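Local coordinates for protein novel antigen receptor (PDB 4Q97) that forms the first constant domain of a shark IgNAR antibody, an immunoglobulin domain that probably serves as a structural module of the receptor, at residues A19-E22 with Q23-N26. Sequence-based numbering, arbitrary orientation.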
ATOM      1  N   ALA A  19     -10.640  -6.623  -2.234  1.00 37.88           N
ATOM      2  CA  ALA A  19     -11.847  -7.066  -1.563  1.00 43.11           C
ATOM      3  C   ALA A  19     -11.741  -8.564  -1.309  1.00 47.64           C
ATOM      4  O   ALA A  19     -12.230  -9.380  -2.096  1.00 52.72           O
ATOM      5  CB  ALA A  19     -13.081  -6.731  -2.391  1.00 44.24           C
ATOM      6  N   THR A  20     -11.059  -8.915  -0.222  1.00 47.54           N
ATOM      7  CA  THR A  20     -10.967 -10.305   0.217  1.00 50.20           C
ATOM      8  C   THR A  20     -12.111 -10.600   1.186  1.00 54.34           C
ATOM      9  O   THR A  20     -13.085  -9.849   1.242  1.00 52.58           O
ATOM     10  CB  THR A  20      -9.603 -10.627   0.869  1.00 48.45           C
ATOM     11  OG1 THR A  20      -9.484  -9.935   2.118  1.00 47.80           O
ATOM     12  CG2 THR A  20      -8.450 -10.235  -0.052  1.00 40.76           C
ATOM     13  N   GLU A  21     -11.979 -11.675   1.958  1.00 60.01           N
ATOM     14  CA  GLU A  21     -13.096 -12.207   2.739  1.00 63.30           C
ATOM     15  C   GLU A  21     -13.370 -11.454   4.041  1.00 59.31           C
ATOM     16  O   GLU A  21     -14.508 -11.060   4.288  1.00 52.38           O
ATOM     17  CB  GLU A  21     -12.936 -13.713   2.978  1.00 72.04           C
ATOM     18  CG  GLU A  21     -12.528 -14.519   1.744  1.00 84.01           C
ATOM     19  CD  GLU A  21     -13.505 -14.429   0.573  1.00 89.31           C
ATOM     20  OE1 GLU A  21     -14.612 -13.862   0.723  1.00 91.35           O
ATOM     21  OE2 GLU A  21     -13.161 -14.937  -0.514  1.00 97.10           O
ATOM     22  N   GLU A  22     -12.340 -11.263   4.866  1.00 60.57           N
ATOM     23  CA  GLU A  22     -12.465 -10.428   6.067  1.00 62.09           C
ATOM     24  C   GLU A  22     -12.978  -9.049   5.687  1.00 59.02           C
ATOM     25  O   GLU A  22     -13.866  -8.501   6.347  1.00 55.82           O
ATOM     26  CB  GLU A  22     -11.131 -10.303   6.812  1.00 66.43           C
ATOM     27  CG  GLU A  22     -11.125 -10.909   8.210  1.00 71.73           C
ATOM     28  CD  GLU A  22     -11.200 -12.422   8.200  1.00 76.84           C
ATOM     29  OE1 GLU A  22     -10.262 -13.063   7.680  1.00 81.69           O
ATOM     30  OE2 GLU A  22     -12.193 -12.971   8.720  1.00 74.03           O
ATOM     31  N   GLN A  23     -12.415  -8.511   4.606  1.00 54.75           N
ATOM     32  CA  GLN A  23     -12.816  -7.222   4.060  1.00 51.56           C
ATOM     33  C   GLN A  23     -14.290  -7.232   3.668  1.00 47.38           C
ATOM     34  O   GLN A  23     -15.070  -6.428   4.184  1.00 45.02           O
ATOM     35  CB  GLN A  23     -11.923  -6.841   2.878  1.00 54.74           C
ATOM     36  CG  GLN A  23     -10.478  -6.577   3.280  1.00 56.62           C
ATOM     37  CD  GLN A  23      -9.571  -6.337   2.094  1.00 62.76           C
ATOM     38  OE1 GLN A  23      -8.718  -7.164   1.778  1.00 60.57           O
ATOM     39  NE2 GLN A  23      -9.750  -5.206   1.429  1.00 59.43           N
ATOM     40  N   ARG A  24     -14.672  -8.161   2.789  1.00 45.97           N
ATOM     41  CA  ARG A  24     -16.078  -8.324   2.409  1.00 49.61           C
ATOM     42  C   ARG A  24     -16.983  -8.589   3.627  1.00 52.08           C
ATOM     43  O   ARG A  24     -18.115  -8.103   3.671  1.00 50.77           O
ATOM     44  CB  ARG A  24     -16.255  -9.401   1.326  1.00 50.68           C
ATOM     45  CG  ARG A  24     -15.813  -8.951  -0.062  1.00 56.79           C
ATOM     46  CD  ARG A  24     -15.977 -10.051  -1.105  1.00 66.03           C
ATOM     47  NE  ARG A  24     -14.841 -10.100  -2.030  1.00 70.42           N
ATOM     48  CZ  ARG A  24     -14.777 -10.859  -3.125  1.00 72.61           C
ATOM     49  NH1 ARG A  24     -15.791 -11.642  -3.468  1.00 73.26           N
ATOM     50  NH2 ARG A  24     -13.690 -10.827  -3.886  1.00 73.38           N
ATOM     51  N   ALA A  25     -16.471  -9.330   4.612  1.00 53.59           N
ATOM     52  CA  ALA A  25     -17.228  -9.634   5.833  1.00 56.40           C
ATOM     53  C   ALA A  25     -17.399  -8.417   6.746  1.00 59.03           C
ATOM     54  O   ALA A  25     -18.523  -8.095   7.133  1.00 62.92           O
ATOM     55  CB  ALA A  25     -16.606 -10.798   6.594  1.00 55.77           C
ATOM     56  N   ASN A  26     -16.296  -7.747   7.085  1.00 60.61           N
ATOM     57  CA  ASN A  26     -16.342  -6.552   7.947  1.00 57.34           C
ATOM     58  C   ASN A  26     -17.031  -5.364   7.267  1.00 51.17           C
ATOM     59  O   ASN A  26     -17.001  -4.236   7.773  1.00 46.73           O
ATOM     60  CB  ASN A  26     -14.937  -6.170   8.437  1.00 57.88           C
ATOM     61  CG  ASN A  26     -14.317  -7.235   9.324  1.00 56.26           C
ATOM     62  OD1 ASN A  26     -14.766  -7.467  10.450  1.00 55.63           O
ATOM     63  ND2 ASN A  26     -13.274  -7.886   8.823  1.00 56.66           N
TER
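R24 reaches back along a short helical turn to the backbone carbonyl of A19, and its long, flexible chain suits the task. From CB onward it runs beside the chain that precedes the helix. CB and CG both pack against the carbonyl oxygen of T20, CG at 3.2 Å, and CD passes on toward A19. A bend at chi3 (-139°) then turns the guanidinium so that its NE edge meets A19. NE and NH2 both donate to A19 O, each at 2.7 Å; NE comes from above the carbonyl plane, whereas NH2 lies nearly in line with the C=O bond. Because the oxygen lies close to the guanidinium plane, the side-on grip fixes the rotation of the group. The carboxylate of E21 stands near, its charged atoms not in contact with the guanidinium (E21 OE1 to R24 NE 4.7 Å), and may add a mild electrostatic attraction.

T20 precedes the helix at the N-cap position, yet its hydroxyl caps no backbone N-H. Instead OG1 donates to OE1 of Q23 at 2.9 Å; the glutamine, extended beyond CG, crosses the threonine at a slant. An amide suits this place because it can accept from T20 while NE2 donates to OG of S18. Main-chain bonds from R24 N to T20 O, A25 N to E21 O and N26 N to E22 O close the turns. Just past the helix end, the short amide side chain of N26 can turn back, ND2 adding a weak bond to E22 O.

The single turn 21-25 links strands 12-18 and 28-38, neighbours in one sheet of the immunoglobulin sandwich. A19 touches V29, and the buried Q23 lies against F28 and Q30 of strand 28-38. T20 packs on K105 of the second subunit, and E22, Q23 and N26 on its I12.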